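Local coordinates for protein voltage-sensor containing phosphatase (Ciona intestinalis, PDB 3V0D) that probably dephosphorylates phosphoinositide lipids in response to membrane voltage, using a PTEN-like phosphatase domain coupled to a C2 domain, at residues T61-K66 with D119-I124; F67-L72 with N85-V90. The protein carries 1 engineered substitution. All coordinates share one frame; numbering follows the deposited sequence.

How the contacts relate
Both contacts lie in the tensin-type phosphatase domain and reach the same mixed sheet. Contact 1 is the more peripheral: a turn after helix 52-62 meets the start of strand 121-125, with one direct hydrogen bond, two water bridges and two histidines. It mixes buried residues (His120, Val121) with exposed ones (Asp65, Asp119). Contact 2 is a regular parallel strand pair with four backbone hydrogen bonds. It buries more than twice the surface, and its touching residues are mostly buried, none fully exposed. Strand 67-73 joins the two, since it follows the turn of contact 1 and also pairs with strand 121-125. There Ala123 probably bonds to Arg68 and Tyr70, and Ile124 packs on Leu72.

Contact 1 (T61-K66 with D119-I124); sequences TKHPDK and DHVIAI
The ring of His63 takes Val121 on one face. Val121 CG2 lies 4.0 Å from the ring centroid and 16° off the ring normal, a CH-pi contact. Val121 CG1 lies on the same side of the ring plane, 3.6 Å from His63 ND1. A water lies at the ring edge, in plane, 2.8 Å from His63 ND1, and donates to Asp119 O. His63 NE2 bonds to Tyr29 OH. The His120 ring stacks with Trp113 of helix 100-115, whose carbonyl also accepts from His120 ND1. At its edge, Lys66 CG is in plane, 3.8 Å from His120 CD2. A second water sits in that plane too, 2.7 Å from His120 NE2, and donates to Asp65 O. Each histidine is thus tied to the opposite backbone through one water.

Lys66 runs alongside Asp119, with Lys66 CD 3.7 Å from Asp119 CB. Its chain then bends at the last torsion (chi4 -62°), and NZ forms a salt bridge with Asp117. Val121 N donates directly to Lys66 O, 2.9 Å and 160° at the hydrogen.

That bond stands just ahead of the parallel pairing of strands 67-73 and 121-125. Strand 121-125 ends at His125, where the phosphate-binding signature loop of the cysteine-phosphatase fold begins. It lies between strands 67-73 and 34-41, with Ile122 packed against helices 100-115 and 131-143.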
ATOM      1  N   THR A  61     -26.902  15.683   3.836  1.00 25.17           N
ATOM      2  CA  THR A  61     -27.294  17.025   3.389  1.00 26.74           C
ATOM      3  C   THR A  61     -26.919  17.285   1.937  1.00 26.45           C
ATOM      4  O   THR A  61     -27.735  17.788   1.159  1.00 27.48           O
ATOM      5  CB  THR A  61     -26.637  18.121   4.282  1.00 27.18           C
ATOM      6  OG1 THR A  61     -27.051  17.929   5.636  1.00 29.86           O
ATOM      7  CG2 THR A  61     -27.031  19.550   3.824  1.00 29.28           C
ATOM      8  N   LYS A  62     -25.684  16.944   1.581  1.00 25.54           N
ATOM      9  CA  LYS A  62     -25.126  17.300   0.285  1.00 25.61           C
ATOM     10  C   LYS A  62     -25.356  16.258  -0.801  1.00 23.40           C
ATOM     11  O   LYS A  62     -25.358  16.588  -2.003  1.00 24.17           O
ATOM     12  CB  LYS A  62     -23.624  17.569   0.405  1.00 26.41           C
ATOM     13  CG  LYS A  62     -23.223  18.726   1.314  1.00 30.46           C
ATOM     14  CD  LYS A  62     -23.553  20.055   0.715  1.00 34.29           C
ATOM     15  CE  LYS A  62     -22.833  21.178   1.445  1.00 36.85           C
ATOM     16  NZ  LYS A  62     -23.254  22.478   0.868  1.00 39.01           N
ATOM     17  N   HIS A  63     -25.504  14.998  -0.396  1.00 21.96           N
ATOM     18  CA  HIS A  63     -25.633  13.908  -1.356  1.00 20.97           C
ATOM     19  C   HIS A  63     -26.721  12.928  -0.915  1.00 21.23           C
ATOM     20  O   HIS A  63     -26.486  11.712  -0.888  1.00 20.51           O
ATOM     21  CB  HIS A  63     -24.287  13.185  -1.531  1.00 21.10           C
ATOM     22  CG  HIS A  63     -23.180  14.077  -1.999  1.00 20.68           C
ATOM     23  ND1 HIS A  63     -23.093  14.531  -3.298  1.00 21.10           N
ATOM     24  CD2 HIS A  63     -22.134  14.625  -1.331  1.00 21.01           C
ATOM     25  CE1 HIS A  63     -22.020  15.297  -3.416  1.00 20.89           C
ATOM     26  NE2 HIS A  63     -21.426  15.378  -2.235  1.00 21.35           N
ATOM     27  N   PRO A  64     -27.916  13.449  -0.547  1.00 22.44           N
ATOM     28  CA  PRO A  64     -28.912  12.553   0.046  1.00 22.61           C
ATOM     29  C   PRO A  64     -29.242  11.356  -0.844  1.00 21.58           C
ATOM     30  O   PRO A  64     -29.532  11.504  -2.046  1.00 21.50           O
ATOM     31  CB  PRO A  64     -30.156  13.455   0.230  1.00 24.33           C
ATOM     32  CG  PRO A  64     -29.947  14.577  -0.705  1.00 25.16           C
ATOM     33  CD  PRO A  64     -28.463  14.802  -0.727  1.00 23.26           C
ATOM     34  N   ASP A  65     -29.146  10.169  -0.247  1.00 21.39           N
ATOM     35  CA  ASP A  65     -29.422   8.895  -0.923  0.77 22.00           C
ATOM     36  C   ASP A  65     -28.539   8.625  -2.129  1.00 21.19           C
ATOM     37  O   ASP A  65     -28.848   7.754  -2.948  1.00 22.94           O
ATOM     38  CB  ASP A  65     -30.896   8.775  -1.338  0.77 23.42           C
ATOM     39  CG  ASP A  65     -31.839   8.856  -0.174  0.77 26.59           C
ATOM     40  OD1 ASP A  65     -31.622   8.172   0.853  0.77 29.69           O
ATOM     41  OD2 ASP A  65     -32.816   9.610  -0.304  0.77 29.71           O
ATOM     42  N   LYS A  66     -27.419   9.347  -2.232  1.00 19.22           N
ATOM     43  CA  LYS A  66     -26.567   9.222  -3.411  1.00 19.15           C
ATOM     44  C   LYS A  66     -25.095   9.115  -3.036  1.00 17.81           C
ATOM     45  O   LYS A  66     -24.220   9.496  -3.834  1.00 18.64           O
ATOM     46  CB  LYS A  66     -26.805  10.391  -4.369  1.00 19.90           C
ATOM     47  CG  LYS A  66     -28.172  10.320  -5.057  1.00 21.79           C
ATOM     48  CD  LYS A  66     -28.224  11.196  -6.310  1.00 23.37           C
ATOM     49  CE  LYS A  66     -29.641  11.480  -6.734  1.00 27.45           C
ATOM     50  NZ  LYS A  66     -30.382  10.247  -7.081  1.00 28.96           N
ATOM     51  N   ASP A 119     -25.203  11.048 -10.616  1.00 21.46           N
ATOM     52  CA  ASP A 119     -24.999  11.890  -9.443  1.00 21.18           C
ATOM     53  C   ASP A 119     -24.539  11.102  -8.214  1.00 19.42           C
ATOM     54  O   ASP A 119     -24.374  11.687  -7.138  1.00 20.11           O
ATOM     55  CB  ASP A 119     -26.268  12.683  -9.108  1.00 22.65           C
ATOM     56  CG  ASP A 119     -26.732  13.553 -10.271  1.00 26.18           C
ATOM     57  OD1 ASP A 119     -27.952  13.626 -10.528  1.00 32.25           O
ATOM     58  OD2 ASP A 119     -25.880  14.179 -10.922  1.00 29.50           O
ATOM     59  N   HIS A 120     -24.322   9.791  -8.343  1.00 18.60           N
ATOM     60  CA  HIS A 120     -23.758   9.040  -7.233  1.00 17.64           C
ATOM     61  C   HIS A 120     -22.335   9.490  -6.947  1.00 17.36           C
ATOM     62  O   HIS A 120     -21.569   9.824  -7.856  1.00 17.76           O
ATOM     63  CB  HIS A 120     -23.828   7.551  -7.531  1.00 17.78           C
ATOM     64  CG  HIS A 120     -25.164   6.962  -7.234  1.00 17.76           C
ATOM     65  ND1 HIS A 120     -25.449   5.631  -7.427  1.00 19.13           N
ATOM     66  CD2 HIS A 120     -26.300   7.529  -6.757  1.00 18.53           C
ATOM     67  CE1 HIS A 120     -26.707   5.399  -7.081  1.00 20.43           C
ATOM     68  NE2 HIS A 120     -27.239   6.533  -6.663  1.00 20.01           N
ATOM     69  N   VAL A 121     -21.988   9.486  -5.659  1.00 16.69           N
ATOM     70  CA  VAL A 121     -20.628   9.765  -5.237  1.00 17.07           C
ATOM     71  C   VAL A 121     -20.095   8.624  -4.385  1.00 16.00           C
ATOM     72  O   VAL A 121     -20.848   7.865  -3.745  1.00 16.27           O
ATOM     73  CB  VAL A 121     -20.493  11.123  -4.472  1.00 17.97           C
ATOM     74  CG1 VAL A 121     -21.117  12.243  -5.286  1.00 19.43           C
ATOM     75  CG2 VAL A 121     -21.088  11.083  -3.078  1.00 19.76           C
ATOM     76  N   ILE A 122     -18.764   8.536  -4.370  1.00 15.98           N
ATOM     77  CA  ILE A 122     -18.047   7.661  -3.462  1.00 15.89           C
ATOM     78  C   ILE A 122     -17.145   8.513  -2.606  1.00 15.32           C
ATOM     79  O   ILE A 122     -16.509   9.456  -3.083  1.00 16.47           O
ATOM     80  CB  ILE A 122     -17.263   6.544  -4.200  1.00 15.31           C
ATOM     81  CG1 ILE A 122     -16.203   7.078  -5.168  1.00 16.69           C
ATOM     82  CG2 ILE A 122     -18.245   5.604  -4.897  1.00 16.61           C
ATOM     83  CD1 ILE A 122     -15.467   5.978  -5.951  1.00 18.06           C
ATOM     84  N   ALA A 123     -17.076   8.155  -1.322  1.00 15.45           N
ATOM     85  CA  ALA A 123     -16.192   8.833  -0.370  1.00 15.41           C
ATOM     86  C   ALA A 123     -15.308   7.783   0.257  1.00 15.09           C
ATOM     87  O   ALA A 123     -15.800   6.897   0.974  1.00 16.42           O
ATOM     88  CB  ALA A 123     -16.986   9.604   0.681  1.00 17.06           C
ATOM     89  N   ILE A 124     -14.022   7.882  -0.035  1.00 14.74           N
ATOM     90  CA  ILE A 124     -13.028   6.909   0.397  0.72 14.80           C
ATOM     91  C   ILE A 124     -12.245   7.511   1.543  1.00 14.24           C
ATOM     92  O   ILE A 124     -11.771   8.643   1.447  1.00 15.22           O
ATOM     93  CB  ILE A 124     -12.137   6.512  -0.784  0.72 14.88           C
ATOM     94  CG1 ILE A 124     -13.007   5.912  -1.914  0.72 16.24           C
ATOM     95  CG2 ILE A 124     -11.057   5.541  -0.349  0.72 15.36           C
ATOM     96  CD1 ILE A 124     -12.328   5.744  -3.246  0.72 18.35           C
TER
HETATM   97  O   HOH W   1     -24.701  13.894  -5.513  1.00 24.64           O
HETATM   98  O   HOH W   2     -29.723   6.914  -5.739  1.00 50.37           O

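Contact 2 (F67-L72 with N85-V90)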
ATOM      1  N   PHE A  67     -24.807   8.569  -1.857  1.00 16.99           N
ATOM      2  CA  PHE A  67     -23.414   8.357  -1.462  1.00 17.12           C
ATOM      3  C   PHE A  67     -23.123   6.922  -1.035  1.00 16.40           C
ATOM      4  O   PHE A  67     -24.007   6.185  -0.569  1.00 16.70           O
ATOM      5  CB  PHE A  67     -23.013   9.336  -0.342  1.00 17.68           C
ATOM      6  CG  PHE A  67     -23.737   9.104   0.959  1.00 17.29           C
ATOM      7  CD1 PHE A  67     -23.246   8.189   1.879  1.00 19.10           C
ATOM      8  CD2 PHE A  67     -24.926   9.775   1.255  1.00 18.22           C
ATOM      9  CE1 PHE A  67     -23.915   7.948   3.076  1.00 20.42           C
ATOM     10  CE2 PHE A  67     -25.594   9.536   2.463  1.00 19.30           C
ATOM     11  CZ  PHE A  67     -25.086   8.618   3.355  1.00 20.29           C
ATOM     12  N   ARG A  68     -21.848   6.556  -1.148  1.00 16.02           N
ATOM     13  CA  ARG A  68     -21.337   5.298  -0.616  1.00 15.77           C
ATOM     14  C   ARG A  68     -20.010   5.627   0.048  1.00 15.21           C
ATOM     15  O   ARG A  68     -19.176   6.329  -0.545  1.00 15.92           O
ATOM     16  CB  ARG A  68     -21.185   4.257  -1.708  1.00 16.48           C
ATOM     17  CG  ARG A  68     -20.903   2.848  -1.254  1.00 17.46           C
ATOM     18  CD  ARG A  68     -21.344   1.891  -2.337  1.00 18.75           C
ATOM     19  NE  ARG A  68     -21.169   0.485  -2.002  1.00 18.78           N
ATOM     20  CZ  ARG A  68     -21.932  -0.163  -1.130  1.00 19.34           C
ATOM     21  NH1 ARG A  68     -22.894   0.487  -0.485  1.00 21.04           N
ATOM     22  NH2 ARG A  68     -21.715  -1.461  -0.913  1.00 21.71           N
ATOM     23  N   ILE A  69     -19.813   5.111   1.258  1.00 15.06           N
ATOM     24  CA  ILE A  69     -18.597   5.353   2.051  1.00 15.10           C
ATOM     25  C   ILE A  69     -17.747   4.099   2.055  1.00 14.38           C
ATOM     26  O   ILE A  69     -18.266   3.005   2.284  1.00 15.17           O
ATOM     27  CB  ILE A  69     -18.974   5.695   3.516  1.00 15.73           C
ATOM     28  CG1 ILE A  69     -20.075   6.774   3.604  1.00 16.79           C
ATOM     29  CG2 ILE A  69     -17.714   6.065   4.322  1.00 16.37           C
ATOM     30  CD1 ILE A  69     -19.705   8.103   2.988  1.00 17.47           C
ATOM     31  N   TYR A  70     -16.439   4.273   1.849  1.00 14.27           N
ATOM     32  CA  TYR A  70     -15.486   3.170   1.927  1.00 14.23           C
ATOM     33  C   TYR A  70     -14.524   3.419   3.072  1.00 13.83           C
ATOM     34  O   TYR A  70     -13.785   4.420   3.063  1.00 14.73           O
ATOM     35  CB  TYR A  70     -14.724   3.041   0.594  1.00 14.55           C
ATOM     36  CG  TYR A  70     -15.625   2.664  -0.552  1.00 14.49           C
ATOM     37  CD1 TYR A  70     -16.288   3.620  -1.291  1.00 14.97           C
ATOM     38  CD2 TYR A  70     -15.865   1.318  -0.849  1.00 15.06           C
ATOM     39  CE1 TYR A  70     -17.145   3.275  -2.337  1.00 15.76           C
ATOM     40  CE2 TYR A  70     -16.735   0.948  -1.886  1.00 15.17           C
ATOM     41  CZ  TYR A  70     -17.369   1.943  -2.610  1.00 15.04           C
ATOM     42  OH  TYR A  70     -18.208   1.626  -3.650  1.00 16.40           O
ATOM     43  N   ASN A  71     -14.551   2.515   4.051  1.00 13.98           N
ATOM     44  CA  ASN A  71     -13.636   2.557   5.189  1.00 13.74           C
ATOM     45  C   ASN A  71     -12.509   1.580   4.907  1.00 14.12           C
ATOM     46  O   ASN A  71     -12.740   0.365   4.882  1.00 14.48           O
ATOM     47  CB  ASN A  71     -14.379   2.174   6.474  1.00 14.26           C
ATOM     48  CG  ASN A  71     -13.448   2.038   7.651  1.00 14.22           C
ATOM     49  OD1 ASN A  71     -12.269   2.367   7.577  1.00 14.46           O
ATOM     50  ND2 ASN A  71     -13.961   1.539   8.755  1.00 16.11           N
ATOM     51  N   LEU A  72     -11.301   2.107   4.696  1.00 13.65           N
ATOM     52  CA  LEU A  72     -10.140   1.296   4.307  1.00 13.88           C
ATOM     53  C   LEU A  72      -9.308   0.845   5.507  1.00 14.38           C
ATOM     54  O   LEU A  72      -8.225   0.291   5.330  1.00 15.72           O
ATOM     55  CB  LEU A  72      -9.278   2.054   3.331  1.00 13.89           C
ATOM     56  CG  LEU A  72      -9.720   2.071   1.877  1.00 15.21           C
ATOM     57  CD1 LEU A  72     -11.206   2.274   1.667  1.00 16.55           C
ATOM     58  CD2 LEU A  72      -8.884   3.025   1.094  1.00 15.02           C
ATOM     59  N   ASN A  85     -26.216   2.838   6.674  1.00 17.10           N
ATOM     60  CA  ASN A  85     -25.782   1.506   6.260  1.00 17.44           C
ATOM     61  C   ASN A  85     -25.184   1.497   4.862  1.00 17.74           C
ATOM     62  O   ASN A  85     -25.199   0.469   4.188  1.00 20.74           O
ATOM     63  CB  ASN A  85     -26.917   0.483   6.382  1.00 18.24           C
ATOM     64  CG  ASN A  85     -27.572   0.558   7.730  1.00 18.34           C
ATOM     65  OD1 ASN A  85     -26.888   0.437   8.761  1.00 18.51           O
ATOM     66  ND2 ASN A  85     -28.881   0.798   7.749  1.00 20.54           N
ATOM     67  N   HIS A  86     -24.639   2.628   4.426  1.00 17.05           N
ATOM     68  CA  HIS A  86     -24.019   2.720   3.093  1.00 17.98           C
ATOM     69  C   HIS A  86     -22.497   2.732   3.202  1.00 16.83           C
ATOM     70  O   HIS A  86     -21.831   3.546   2.573  1.00 18.63           O
ATOM     71  CB  HIS A  86     -24.499   3.999   2.393  1.00 19.51           C
ATOM     72  CG  HIS A  86     -25.978   4.074   2.226  1.00 22.44           C
ATOM     73  ND1 HIS A  86     -26.718   3.037   1.710  1.00 25.47           N
ATOM     74  CD2 HIS A  86     -26.863   5.057   2.524  1.00 25.04           C
ATOM     75  CE1 HIS A  86     -27.999   3.374   1.692  1.00 26.20           C
ATOM     76  NE2 HIS A  86     -28.109   4.604   2.164  1.00 26.55           N
ATOM     77  N   VAL A  87     -21.954   1.824   3.988  1.00 16.62           N
ATOM     78  CA  VAL A  87     -20.511   1.737   4.225  1.00 16.05           C
ATOM     79  C   VAL A  87     -20.019   0.380   3.757  1.00 16.11           C
ATOM     80  O   VAL A  87     -20.655  -0.631   4.008  1.00 18.50           O
ATOM     81  CB  VAL A  87     -20.173   1.946   5.714  1.00 16.33           C
ATOM     82  CG1 VAL A  87     -18.643   1.956   5.935  1.00 17.18           C
ATOM     83  CG2 VAL A  87     -20.799   3.214   6.246  1.00 17.58           C
ATOM     84  N   TYR A  88     -18.871   0.397   3.088  1.00 15.54           N
ATOM     85  CA  TYR A  88     -18.185  -0.803   2.610  1.00 15.49           C
ATOM     86  C   TYR A  88     -16.785  -0.801   3.220  1.00 15.03           C
ATOM     87  O   TYR A  88     -16.066   0.186   3.094  1.00 15.64           O
ATOM     88  CB  TYR A  88     -18.154  -0.746   1.088  1.00 15.80           C
ATOM     89  CG  TYR A  88     -17.501  -1.919   0.387  1.00 15.98           C
ATOM     90  CD1 TYR A  88     -18.284  -2.858  -0.280  1.00 18.26           C
ATOM     91  CD2 TYR A  88     -16.119  -2.058   0.315  1.00 15.91           C
ATOM     92  CE1 TYR A  88     -17.702  -3.904  -0.978  1.00 19.24           C
ATOM     93  CE2 TYR A  88     -15.531  -3.107  -0.386  1.00 16.31           C
ATOM     94  CZ  TYR A  88     -16.324  -4.019  -1.024  1.00 17.48           C
ATOM     95  OH  TYR A  88     -15.777  -5.065  -1.705  1.00 19.11           O
ATOM     96  N   ARG A  89     -16.391  -1.889   3.856  1.00 15.91           N
ATOM     97  CA  ARG A  89     -15.067  -1.964   4.487  1.00 15.63           C
ATOM     98  C   ARG A  89     -14.073  -2.721   3.628  1.00 15.43           C
ATOM     99  O   ARG A  89     -14.364  -3.794   3.094  1.00 16.82           O
ATOM    100  CB  ARG A  89     -15.166  -2.653   5.871  1.00 17.60           C
ATOM    101  CG  ARG A  89     -15.785  -1.779   6.997  1.00 19.59           C
ATOM    102  CD  ARG A  89     -15.559  -2.298   8.400  1.00 20.80           C
ATOM    103  NE  ARG A  89     -14.159  -2.163   8.837  1.00 21.22           N
ATOM    104  CZ  ARG A  89     -13.709  -2.516  10.054  1.00 19.32           C
ATOM    105  NH1 ARG A  89     -14.545  -3.023  10.957  1.00 19.98           N
ATOM    106  NH2 ARG A  89     -12.419  -2.386  10.400  1.00 18.63           N
ATOM    107  N   VAL A  90     -12.877  -2.153   3.502  1.00 15.21           N
ATOM    108  CA  VAL A  90     -11.730  -2.820   2.887  1.00 16.42           C
ATOM    109  C   VAL A  90     -10.669  -2.904   3.988  1.00 15.80           C
ATOM    110  O   VAL A  90     -10.246  -1.869   4.509  1.00 17.35           O
ATOM    111  CB  VAL A  90     -11.171  -2.038   1.651  1.00 16.88           C
ATOM    112  CG1 VAL A  90     -10.156  -2.891   0.924  1.00 18.44           C
ATOM    113  CG2 VAL A  90     -12.284  -1.607   0.699  1.00 18.31           C
TER
HETATM  114  O   HOH W   3     -24.261  -0.965   1.748  1.00 48.62           O
HETATM  115  O   HOH W   4     -12.269  -1.299   7.037  1.00 21.39           O
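Phe67 offers its ring face to the edge of His86 in an edge-to-face pair, with ring centroids 5.5 Å apart and planes nearly perpendicular. Arg68 stretches across to Tyr88, and its NH2 comes to the edge of that ring, 3.8 Å from Tyr88 CD1. Its NH1 donates to a water that in turn donates to Asn85 O, and its NE pairs with Asp109 of helix 100-115. Ile69 N to His86 O is 2.9 Å and nearly straight (173°), and Ile69 O accepts from Tyr88 N. On the same face of the sheet, Ile69 CB touches Val87 CG2.

Tyr70 lies on the other face, its OH bonded to Asp109. Its ring edge meets Tyr88 obliquely, Tyr70 CD2 to Tyr88 CD2 at 3.6 Å. Tyr88 CG is anti to its backbone N (chi1 -179°), and CB and the ring both rest against Tyr70. Asn71 N donates to Tyr88 O, and Asn71 O accepts from Val90 N. A water accepts from Arg89 NE at 2.7 Å and may donate to Asn71 O, among other acceptors. Asn71 ND2 and Arg89 NE, both donors, come within 3.7 Å; ND2 bonds instead to Arg76 O, while Asn71 OD1 and Arg89 NH2 bond to Cys73. Leu72 CD1 touches Val90 CG2.

This is a parallel strand pair. Four backbone bonds from Ile69 and Asn71 fix its register. One face is aromatic (Tyr70, Tyr88); the other joins Ile69 and Val87 with polar Asn71 and Arg89.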